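Local coordinates for 4-hydroxy-tetrahydrodipicolinate synthase (Methanocaldococcus jannaschii DSM 2661, PDB 2YXG), which probably catalyses the condensation of pyruvate with aspartate-beta-semialdehyde to 4-hydroxy-tetrahydrodipicolinate, a step of lysine biosynthesis, at residues A139-P144 against E162-L167; V160-A163 against S168-S171. All blocks are in the same frame, centred on the assembly; numbering follows the deposited sequence.

Contact 1 of 2, residues A139-P144 against E162-L167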
loop_
_atom_site.group_PDB
_atom_site.type_symbol
_atom_site.label_atom_id
_atom_site.label_comp_id
_atom_site.label_asym_id
_atom_site.label_seq_id
_atom_site.Cartn_x
_atom_site.Cartn_y
_atom_site.Cartn_z
ATOM N N ALA A 139 6.976 2.724 -9.909
ATOM C CA ALA A 139 6.588 3.713 -8.871
ATOM C C ALA A 139 5.613 4.786 -9.431
ATOM O O ALA A 139 5.267 5.744 -8.738
ATOM C CB ALA A 139 7.839 4.400 -8.249
ATOM N N VAL A 140 5.184 4.628 -10.690
ATOM C CA VAL A 140 4.242 5.565 -11.256
ATOM C C VAL A 140 3.059 4.831 -11.940
ATOM O O VAL A 140 3.186 3.705 -12.443
ATOM C CB VAL A 140 5.009 6.552 -12.152
ATOM C CG1 VAL A 140 5.384 5.920 -13.528
ATOM C CG2 VAL A 140 4.261 7.849 -12.271
ATOM N N ASN A 141 1.897 5.446 -11.914
ATOM C CA ASN A 141 0.746 4.919 -12.598
ATOM C C ASN A 141 0.319 5.883 -13.699
ATOM O O ASN A 141 0.002 7.031 -13.419
ATOM C CB ASN A 141 -0.412 4.670 -11.618
ATOM C CG ASN A 141 -1.655 4.032 -12.321
ATOM O OD1 ASN A 141 -1.512 3.057 -13.075
ATOM N ND2 ASN A 141 -2.864 4.627 -12.118
ATOM N N LEU A 142 0.343 5.434 -14.937
ATOM C CA LEU A 142 -0.172 6.230 -16.042
ATOM C C LEU A 142 -1.707 6.206 -16.019
ATOM O O LEU A 142 -2.322 5.164 -16.224
ATOM C CB LEU A 142 0.300 5.649 -17.364
ATOM C CG LEU A 142 -0.192 6.281 -18.690
ATOM C CD1 LEU A 142 0.341 7.761 -18.884
ATOM C CD2 LEU A 142 0.232 5.420 -19.803
ATOM N N GLU A 143 -2.315 7.354 -15.786
ATOM C CA GLU A 143 -3.747 7.441 -15.571
ATOM C C GLU A 143 -4.477 7.411 -16.885
ATOM O O GLU A 143 -3.958 7.940 -17.875
ATOM C CB GLU A 143 -4.098 8.717 -14.810
ATOM C CG GLU A 143 -3.539 8.611 -13.423
ATOM C CD GLU A 143 -3.688 9.878 -12.580
ATOM O OE1 GLU A 143 -4.415 10.819 -12.973
ATOM O OE2 GLU A 143 -3.093 9.917 -11.496
ATOM N N PRO A 144 -5.703 6.814 -16.887
ATOM C CA PRO A 144 -6.508 6.796 -18.123
ATOM C C PRO A 144 -6.754 8.219 -18.693
ATOM O O PRO A 144 -6.779 8.382 -19.919
ATOM C CB PRO A 144 -7.808 6.049 -17.709
ATOM C CG PRO A 144 -7.376 5.200 -16.466
ATOM C CD PRO A 144 -6.370 6.129 -15.756
ATOM N N GLU A 162 -1.416 -3.124 -20.054
ATOM C CA GLU A 162 -1.845 -2.720 -18.699
ATOM C C GLU A 162 -1.455 -3.730 -17.658
ATOM O O GLU A 162 -2.070 -4.802 -17.605
ATOM C CB GLU A 162 -3.362 -2.411 -18.660
ATOM C CG GLU A 162 -3.867 -1.750 -17.329
ATOM C CD GLU A 162 -3.012 -0.537 -16.865
ATOM O OE1 GLU A 162 -3.412 0.597 -17.214
ATOM O OE2 GLU A 162 -1.967 -0.712 -16.171
ATOM N N ALA A 163 -0.402 -3.448 -16.879
ATOM C CA ALA A 163 -0.027 -4.366 -15.750
ATOM C C ALA A 163 -0.503 -3.962 -14.348
ATOM O O ALA A 163 -0.126 -4.615 -13.374
ATOM C CB ALA A 163 1.501 -4.626 -15.683
ATOM N N ASN A 164 -1.219 -2.855 -14.244
ATOM C CA ASN A 164 -1.877 -2.405 -13.018
ATOM C C ASN A 164 -2.987 -3.414 -12.811
ATOM O O ASN A 164 -3.831 -3.559 -13.687
ATOM C CB ASN A 164 -2.466 -0.974 -13.197
ATOM C CG ASN A 164 -3.139 -0.413 -11.926
ATOM O OD1 ASN A 164 -3.635 -1.143 -11.059
ATOM N ND2 ASN A 164 -3.177 0.888 -11.833
ATOM N N PRO A 165 -2.985 -4.113 -11.644
ATOM C CA PRO A 165 -3.932 -5.189 -11.317
ATOM C C PRO A 165 -5.312 -4.658 -10.857
ATOM O O PRO A 165 -6.245 -5.443 -10.641
ATOM C CB PRO A 165 -3.200 -5.943 -10.192
ATOM C CG PRO A 165 -2.543 -4.846 -9.425
ATOM C CD PRO A 165 -2.039 -3.870 -10.529
ATOM N N ASN A 166 -5.454 -3.346 -10.713
ATOM C CA ASN A 166 -6.773 -2.757 -10.471
ATOM C C ASN A 166 -7.524 -2.640 -11.792
ATOM O O ASN A 166 -7.311 -1.686 -12.568
ATOM C CB ASN A 166 -6.670 -1.395 -9.777
ATOM C CG ASN A 166 -8.019 -0.640 -9.720
ATOM O OD1 ASN A 166 -9.085 -1.109 -10.187
ATOM N ND2 ASN A 166 -7.964 0.557 -9.163
ATOM N N LEU A 167 -8.438 -3.592 -12.017
ATOM C CA LEU A 167 -9.069 -3.753 -13.317
ATOM C C LEU A 167 -10.110 -2.737 -13.612
ATOM O O LEU A 167 -10.602 -2.651 -14.728
ATOM C CB LEU A 167 -9.645 -5.147 -13.503
ATOM C CG LEU A 167 -8.575 -6.253 -13.526
ATOM C CD1 LEU A 167 -9.179 -7.607 -14.009
ATOM C CD2 LEU A 167 -7.314 -5.862 -14.297
HETATM O O HOH W 1 -2.153 3.113 -18.142
#

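Contact 2 of 2, residues V160-A163 against S168-S171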
loop_
_atom_site.group_PDB
_atom_site.type_symbol
_atom_site.label_atom_id
_atom_site.label_comp_id
_atom_site.label_asym_id
_atom_site.label_seq_id
_atom_site.Cartn_x
_atom_site.Cartn_y
_atom_site.Cartn_z
ATOM N N VAL A 160 -2.321 0.157 -24.938
ATOM C CA VAL A 160 -1.660 0.024 -23.627
ATOM C C VAL A 160 -1.503 -1.473 -23.182
ATOM O O VAL A 160 -2.488 -2.226 -23.126
ATOM C CB VAL A 160 -2.495 0.765 -22.538
ATOM C CG1 VAL A 160 -1.620 1.144 -21.318
ATOM C CG2 VAL A 160 -3.141 1.984 -23.135
ATOM N N LYS A 161 -0.276 -1.866 -22.848
ATOM C CA LYS A 161 -0.023 -3.065 -22.031
ATOM C C LYS A 161 -0.265 -2.672 -20.580
ATOM O O LYS A 161 0.532 -1.905 -19.976
ATOM C CB LYS A 161 1.405 -3.575 -22.231
ATOM C CG LYS A 161 1.853 -4.724 -21.284
ATOM C CD LYS A 161 3.389 -5.069 -21.479
ATOM C CE LYS A 161 3.759 -6.346 -20.685
ATOM N NZ LYS A 161 5.233 -6.601 -20.558
ATOM N N GLU A 162 -1.416 -3.124 -20.054
ATOM C CA GLU A 162 -1.845 -2.720 -18.699
ATOM C C GLU A 162 -1.455 -3.730 -17.658
ATOM O O GLU A 162 -2.070 -4.802 -17.605
ATOM C CB GLU A 162 -3.362 -2.411 -18.660
ATOM C CG GLU A 162 -3.867 -1.750 -17.329
ATOM C CD GLU A 162 -3.012 -0.537 -16.865
ATOM O OE1 GLU A 162 -3.412 0.597 -17.214
ATOM O OE2 GLU A 162 -1.967 -0.712 -16.171
ATOM N N ALA A 163 -0.402 -3.448 -16.879
ATOM C CA ALA A 163 -0.027 -4.366 -15.750
ATOM C C ALA A 163 -0.503 -3.962 -14.348
ATOM O O ALA A 163 -0.126 -4.615 -13.374
ATOM C CB ALA A 163 1.501 -4.626 -15.683
ATOM N N SER A 168 -10.462 -1.915 -12.654
ATOM C CA SER A 168 -11.300 -0.797 -13.105
ATOM C C SER A 168 -10.497 0.265 -13.823
ATOM O O SER A 168 -11.089 1.060 -14.541
ATOM C CB SER A 168 -12.179 -0.199 -12.023
ATOM O OG SER A 168 -11.377 0.464 -11.157
ATOM N N GLN A 169 -9.170 0.263 -13.650
ATOM C CA GLN A 169 -8.368 1.051 -14.570
ATOM C C GLN A 169 -8.538 0.540 -16.015
ATOM O O GLN A 169 -8.573 1.342 -16.951
ATOM C CB GLN A 169 -6.892 1.172 -14.183
ATOM C CG GLN A 169 -6.100 1.986 -15.210
ATOM C CD GLN A 169 -4.861 2.599 -14.640
ATOM O OE1 GLN A 169 -3.736 2.340 -15.115
ATOM N NE2 GLN A 169 -5.036 3.450 -13.636
ATOM N N VAL A 170 -8.645 -0.773 -16.177
ATOM C CA VAL A 170 -8.909 -1.352 -17.470
ATOM C C VAL A 170 -10.313 -0.940 -17.991
ATOM O O VAL A 170 -10.473 -0.627 -19.186
ATOM C CB VAL A 170 -8.677 -2.914 -17.506
ATOM C CG1 VAL A 170 -9.413 -3.573 -18.701
ATOM C CG2 VAL A 170 -7.141 -3.264 -17.487
ATOM N N SER A 171 -11.332 -0.871 -17.125
ATOM C CA SER A 171 -12.576 -0.472 -17.732
ATOM C C SER A 171 -12.670 0.999 -18.003
ATOM O O SER A 171 -13.368 1.394 -18.900
ATOM C CB SER A 171 -13.856 -1.105 -17.147
ATOM O OG SER A 171 -13.797 -1.298 -15.803
#

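Contact 1 of 2, residues A139-P144 against E162-L167
The carboxamides of Asn141 and Asn164 meet with their planes 75° apart, the two side chains crossing at about a right angle. ND2 of Asn164 lies over the face of the Asn141 amide and gives a hydrogen bond to OD1 of Asn141 (3.0 Å). The donor stands well above the carbonyl plane, 57° out of it, and the N-H...O angle of 149° leaves the bond moderately bent. The same OD1 accepts from ND2 of Asn133, its stronger partner, so two amide donors grip this oxygen. Asn164 has CG anti to its backbone nitrogen, which carries its amide across to Asn141. Within its own loop, OD1 of Asn164 accepts from the backbone N of Asn166 at 2.9 Å. This Asx turn holds the amide from the oxygen side and leaves ND2 pointing to the other loop.

Glu162 braces the start of that loop: its OE2 takes the backbone N-H of Asn164 (3.0 Å) on the anti side of the carboxylate, and also accepts from ND2 of Asn133. The other carboxylate oxygen is tied to the opposite loop through a water, which donates to OE1 of Glu162 at 3.0 Å and to O of Leu142 at 2.8 Å. Asn133 bonds to both loops, since its OD1 receives the backbone N of Leu142, and so links them directly.

Little surface is buried here, and the join is chiefly polar. The loop before helix 144-153 is stitched to the loop that follows strand 157-162, an arrangement of neighbouring loops at the C-terminal mouth of a TIM barrel, with the Asn164 side chain about 9 Å from that of the probable catalytic Tyr132.

Contact 2 of 2, residues V160-A163 against S168-S171
Apolar contact is made by Glu162 and Val170, whose side chains slide past each other in opposite directions. CG2 of Val170 lies against the methylene part of Glu162, 3.6 Å from CG and 4.0 Å from CB. The valine presents this methyl because CG1 is the branch anti to the backbone nitrogen (chi1 160°), which leaves CG2 beside that nitrogen. On the strand side, the bend of the glutamate at chi2 (49°) lets its aliphatic part rest on the helix while the carboxylate turns off towards Gln169.

The segments belong to a right-handed beta-alpha-beta crossover of the TIM barrel, in which strand 157-162 leads through a short loop into helix 168-177 and back to the parallel strand 180-183. Glu162 faces the helix, whereas the preceding residue, Lys161, is the predicted Schiff-base lysine; its extended side chain forms a cation-pi contact with Tyr132.

The flat ends of Glu162 and Gln169 lie against each other, the side chains crossing at about a right angle with carboxylate and amide planes 64° apart. The Gln169 methylene packs on the carboxylate, its CG 3.6 Å from OE1 of Glu162. All three touching residues are buried. Hydrogen bonds to the carboxylate come from outside these segments, from Asn133 at the end of the adjacent strand 129-133 and from the backbone of Asn164.

The centres of the two contacts are about 6 Å apart, on the same side of the chain's centre, and they share Glu162 and Ala163. Along the chain, loop 139-144 comes first, followed by helix 144-153 and strand 157-162; the segment 162-167 then leads directly into helix 168-177. Contact 1 joins two loops at the mouth of the barrel, while contact 2 packs the end of the intervening strand against the helix that follows it. Gln169 also touches Asn141 and Asn164, making the two contacts continuous. Together they form a largely polar patch near the probable catalytic residues Tyr132 and Lys161, with Val170 packed at its helix side, and both pairs of segments pack on the same neighbouring subunit.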